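Lactococcal phage P2 ORF15 (Lactococcus phage p2, PDB 2WZP) probably serves as the distal tail protein of the phage baseplate, forming the hub that links the tail tube to the host-adhesion machinery. Local coordinates at residues M[216-227]-M[302-310]. Numbering follows the deposited sequence.
Sequences SRWDIKEEIFSF and IEKGQMELI
W218 and M307 face each other as an antiparallel hydrogen-bonded pair, W218 N giving to M307 O (3.1 Å) and M307 N to W218 O (2.9 Å). The next such pair, I220 with G305, adds two bonds, I220 N to G305 O (2.8 Å) and G305 N to I220 O. With phi positive at 149°, position 305 suits glycine, since a CB would jam against the preceding carbonyl. S216 OG, itself bonded to D213 O, accepts from a water that in turn accepts from L309 N.

Apolar side chains fill the face bearing W218, I220 and M307. M307 SD reaches the indole edge, 3.9 Å from W218 CE3, a Met-aromatic contact, because its CG lies opposite the backbone N (chi1 -175°). I220 lays CG1 over one indole face and points CD1 at I302 CG2 (3.9 Å). I302 CG1 in turn meets I224 CD1 and the edge of F227 at CE1 (3.8 Å).

D219 and Q306 point to the opposite face. There the Q306 amide packs against the R217 guanidinium, planes 19° apart, with OE1 over one face; R217 salt-bridges D211. Within 216-227, K221 NZ makes a salt bridge with D219 OD1 (2.7 Å).

This two-faced sheet edge thus turns its apolar side toward strands 165-173 and 312-322, consistent with sandwich-like packing.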
loop_
_atom_site.group_PDB
_atom_site.type_symbol
_atom_site.label_atom_id
_atom_site.label_comp_id
_atom_site.label_asym_id
_atom_site.label_seq_id
_atom_site.Cartn_x
_atom_site.Cartn_y
_atom_site.Cartn_z
ATOM N N SER M 216 40.577 13.695 51.193
ATOM C CA SER M 216 41.457 12.999 50.248
ATOM C C SER M 216 40.693 11.866 49.549
ATOM O O SER M 216 41.282 11.116 48.786
ATOM C CB SER M 216 42.650 12.409 50.995
ATOM O OG SER M 216 42.238 11.325 51.815
ATOM N N ARG M 217 39.405 11.733 49.830
ATOM C CA ARG M 217 38.578 10.643 49.346
ATOM C C ARG M 217 37.466 11.044 48.427
ATOM O O ARG M 217 36.885 12.119 48.562
ATOM C CB ARG M 217 37.960 9.906 50.520
ATOM C CG ARG M 217 38.954 9.162 51.401
ATOM C CD ARG M 217 38.246 8.096 52.189
ATOM N NE ARG M 217 37.051 8.622 52.825
ATOM C CZ ARG M 217 37.006 8.975 54.100
ATOM N NH1 ARG M 217 38.076 8.830 54.875
ATOM N NH2 ARG M 217 35.892 9.469 54.617
ATOM N N TRP M 218 37.120 10.119 47.545
ATOM C CA TRP M 218 36.007 10.217 46.627
ATOM C C TRP M 218 34.902 9.377 47.222
ATOM O O TRP M 218 35.090 8.186 47.448
ATOM C CB TRP M 218 36.411 9.665 45.253
ATOM C CG TRP M 218 35.378 9.771 44.173
ATOM C CD1 TRP M 218 34.179 10.429 44.226
ATOM C CD2 TRP M 218 35.476 9.222 42.849
ATOM N NE1 TRP M 218 33.508 10.284 43.034
ATOM C CE2 TRP M 218 34.284 9.550 42.169
ATOM C CE3 TRP M 218 36.455 8.465 42.172
ATOM C CZ2 TRP M 218 34.036 9.132 40.855
ATOM C CZ3 TRP M 218 36.219 8.076 40.856
ATOM C CH2 TRP M 218 35.022 8.403 40.215
ATOM N N ASP M 219 33.760 10.003 47.500
ATOM C CA ASP M 219 32.582 9.317 48.018
ATOM C C ASP M 219 31.730 8.974 46.793
ATOM O O ASP M 219 31.092 9.851 46.186
ATOM C CB ASP M 219 31.850 10.197 49.039
ATOM C CG ASP M 219 30.573 9.606 49.588
ATOM O OD1 ASP M 219 30.544 8.375 49.848
ATOM O OD2 ASP M 219 29.610 10.371 49.782
ATOM N N ILE M 220 31.842 7.712 46.357
ATOM C CA ILE M 220 31.190 7.245 45.148
ATOM C C ILE M 220 29.763 6.830 45.443
ATOM O O ILE M 220 29.539 5.877 46.191
ATOM C CB ILE M 220 32.041 6.173 44.432
ATOM C CG1 ILE M 220 33.468 6.697 44.186
ATOM C CG2 ILE M 220 31.374 5.712 43.115
ATOM C CD1 ILE M 220 34.528 5.664 44.270
ATOM N N LYS M 221 28.792 7.583 44.883
ATOM C CA LYS M 221 27.362 7.360 45.083
ATOM C C LYS M 221 26.649 7.070 43.765
ATOM O O LYS M 221 25.530 6.555 43.782
ATOM C CB LYS M 221 26.702 8.564 45.795
ATOM C CG LYS M 221 27.484 9.160 46.974
ATOM C CD LYS M 221 26.760 9.150 48.342
ATOM C CE LYS M 221 26.752 7.829 49.109
ATOM N NZ LYS M 221 28.093 7.238 49.371
ATOM N N GLU M 222 27.276 7.404 42.622
ATOM C CA GLU M 222 26.651 7.278 41.293
ATOM C C GLU M 222 27.440 6.440 40.309
ATOM O O GLU M 222 28.612 6.139 40.543
ATOM C CB GLU M 222 26.444 8.680 40.686
ATOM C CG GLU M 222 25.844 9.714 41.637
ATOM C CD GLU M 222 24.330 9.835 41.739
ATOM O OE1 GLU M 222 23.613 8.819 41.573
ATOM O OE2 GLU M 222 23.852 10.972 41.974
ATOM N N GLU M 223 26.797 6.094 39.160
ATOM C CA GLU M 223 27.428 5.376 38.044
ATOM C C GLU M 223 28.337 6.347 37.274
ATOM O O GLU M 223 28.006 7.539 37.145
ATOM C CB GLU M 223 26.367 4.880 37.083
ATOM C CG GLU M 223 26.040 3.421 37.252
ATOM C CD GLU M 223 25.179 2.932 36.106
ATOM O OE1 GLU M 223 23.950 3.157 36.157
ATOM O OE2 GLU M 223 25.742 2.390 35.129
ATOM N N ILE M 224 29.463 5.836 36.742
ATOM C CA ILE M 224 30.416 6.600 35.936
ATOM C C ILE M 224 30.733 5.773 34.680
ATOM O O ILE M 224 30.462 4.569 34.648
ATOM C CB ILE M 224 31.716 6.980 36.753
ATOM C CG1 ILE M 224 32.640 5.763 37.009
ATOM C CG2 ILE M 224 31.405 7.746 38.051
ATOM C CD1 ILE M 224 34.061 6.094 37.158
ATOM N N PHE M 225 31.309 6.408 33.651
ATOM C CA PHE M 225 31.762 5.731 32.446
ATOM C C PHE M 225 33.201 5.371 32.655
ATOM O O PHE M 225 33.621 4.248 32.370
ATOM C CB PHE M 225 31.628 6.649 31.224
ATOM C CG PHE M 225 30.277 6.588 30.561
ATOM C CD1 PHE M 225 29.902 5.477 29.807
ATOM C CD2 PHE M 225 29.387 7.648 30.662
ATOM C CE1 PHE M 225 28.642 5.399 29.227
ATOM C CE2 PHE M 225 28.140 7.583 30.050
ATOM C CZ PHE M 225 27.769 6.451 29.355
ATOM N N SER M 226 33.951 6.343 33.173
ATOM C CA SER M 226 35.387 6.288 33.405
ATOM C C SER M 226 35.813 7.568 34.109
ATOM O O SER M 226 35.020 8.488 34.334
ATOM C CB SER M 226 36.116 6.208 32.054
ATOM O OG SER M 226 35.794 7.281 31.187
ATOM N N PHE M 227 37.085 7.643 34.414
ATOM C CA PHE M 227 37.636 8.836 35.018
ATOM C C PHE M 227 39.029 9.030 34.481
ATOM O O PHE M 227 39.649 8.115 33.917
ATOM C CB PHE M 227 37.605 8.779 36.573
ATOM C CG PHE M 227 38.353 7.606 37.157
ATOM C CD1 PHE M 227 37.714 6.385 37.364
ATOM C CD2 PHE M 227 39.709 7.695 37.427
ATOM C CE1 PHE M 227 38.415 5.291 37.858
ATOM C CE2 PHE M 227 40.410 6.600 37.912
ATOM C CZ PHE M 227 39.754 5.415 38.153
ATOM N N ILE M 302 33.703 0.709 38.562
ATOM C CA ILE M 302 33.669 1.420 39.832
ATOM C C ILE M 302 32.300 1.299 40.507
ATOM O O ILE M 302 31.281 1.748 39.967
ATOM C CB ILE M 302 34.177 2.885 39.681
ATOM C CG1 ILE M 302 35.566 2.988 38.969
ATOM C CG2 ILE M 302 34.132 3.646 40.977
ATOM C CD1 ILE M 302 36.748 2.015 39.374
ATOM N N GLU M 303 32.301 0.696 41.698
ATOM C CA GLU M 303 31.119 0.474 42.519
ATOM C C GLU M 303 30.949 1.614 43.515
ATOM O O GLU M 303 31.884 2.381 43.775
ATOM C CB GLU M 303 31.262 -0.849 43.312
ATOM C CG GLU M 303 31.363 -2.121 42.486
ATOM C CD GLU M 303 30.214 -2.396 41.527
ATOM O OE1 GLU M 303 30.497 -2.765 40.363
ATOM O OE2 GLU M 303 29.037 -2.243 41.932
ATOM N N LYS M 304 29.765 1.673 44.126
ATOM C CA LYS M 304 29.467 2.606 45.209
ATOM C C LYS M 304 30.368 2.234 46.379
ATOM O O LYS M 304 30.657 1.061 46.618
ATOM C CB LYS M 304 27.985 2.534 45.619
ATOM C CG LYS M 304 27.044 3.182 44.593
ATOM C CD LYS M 304 25.581 3.107 45.025
ATOM C CE LYS M 304 24.637 3.315 43.854
ATOM N NZ LYS M 304 23.214 3.065 44.225
ATOM N N GLY M 305 30.860 3.249 47.050
ATOM C CA GLY M 305 31.776 3.111 48.163
ATOM C C GLY M 305 32.673 4.313 48.173
ATOM O O GLY M 305 32.190 5.448 48.047
ATOM N N GLN M 306 33.982 4.082 48.255
ATOM C CA GLN M 306 34.920 5.210 48.250
ATOM C C GLN M 306 36.284 4.933 47.686
ATOM O O GLN M 306 36.765 3.799 47.752
ATOM C CB GLN M 306 35.048 5.854 49.631
ATOM C CG GLN M 306 35.486 4.945 50.743
ATOM C CD GLN M 306 35.227 5.580 52.086
ATOM O OE1 GLN M 306 35.967 5.330 53.050
ATOM N NE2 GLN M 306 34.178 6.415 52.182
ATOM N N MET M 307 36.919 5.996 47.157
ATOM C CA MET M 307 38.282 5.915 46.656
ATOM C C MET M 307 39.244 6.587 47.652
ATOM O O MET M 307 39.012 7.719 48.099
ATOM C CB MET M 307 38.449 6.530 45.251
ATOM C CG MET M 307 39.819 6.331 44.681
ATOM S SD MET M 307 40.058 7.342 43.243
ATOM C CE MET M 307 40.649 8.858 43.997
ATOM N N GLU M 308 40.333 5.875 47.965
ATOM C CA GLU M 308 41.382 6.384 48.820
ATOM C C GLU M 308 42.627 6.552 47.988
ATOM O O GLU M 308 42.796 5.876 46.972
ATOM C CB GLU M 308 41.648 5.424 49.988
ATOM C CG GLU M 308 40.501 5.371 50.995
ATOM C CD GLU M 308 40.745 4.474 52.187
ATOM O OE1 GLU M 308 39.902 4.477 53.115
ATOM O OE2 GLU M 308 41.765 3.742 52.178
ATOM N N LEU M 309 43.484 7.484 48.388
ATOM C CA LEU M 309 44.756 7.729 47.733
ATOM C C LEU M 309 45.789 6.765 48.320
ATOM O O LEU M 309 45.644 6.328 49.462
ATOM C CB LEU M 309 45.219 9.170 47.981
ATOM C CG LEU M 309 44.275 10.326 47.666
ATOM C CD1 LEU M 309 44.964 11.671 47.935
ATOM C CD2 LEU M 309 43.743 10.258 46.235
ATOM N N ILE M 310 46.795 6.390 47.536
ATOM C CA ILE M 310 47.896 5.556 48.011
ATOM C C ILE M 310 49.156 6.363 47.786
ATOM O O ILE M 310 49.544 6.595 46.632
ATOM C CB ILE M 310 47.985 4.133 47.402
ATOM C CG1 ILE M 310 46.729 3.306 47.767
ATOM C CG2 ILE M 310 49.302 3.439 47.873
ATOM C CD1 ILE M 310 46.519 2.223 46.994
HETATM O O HOH W 1 42.742 8.629 51.046
HETATM O O HOH W 2 28.975 3.636 40.803
HETATM O O HOH W 3 30.161 3.043 37.725
#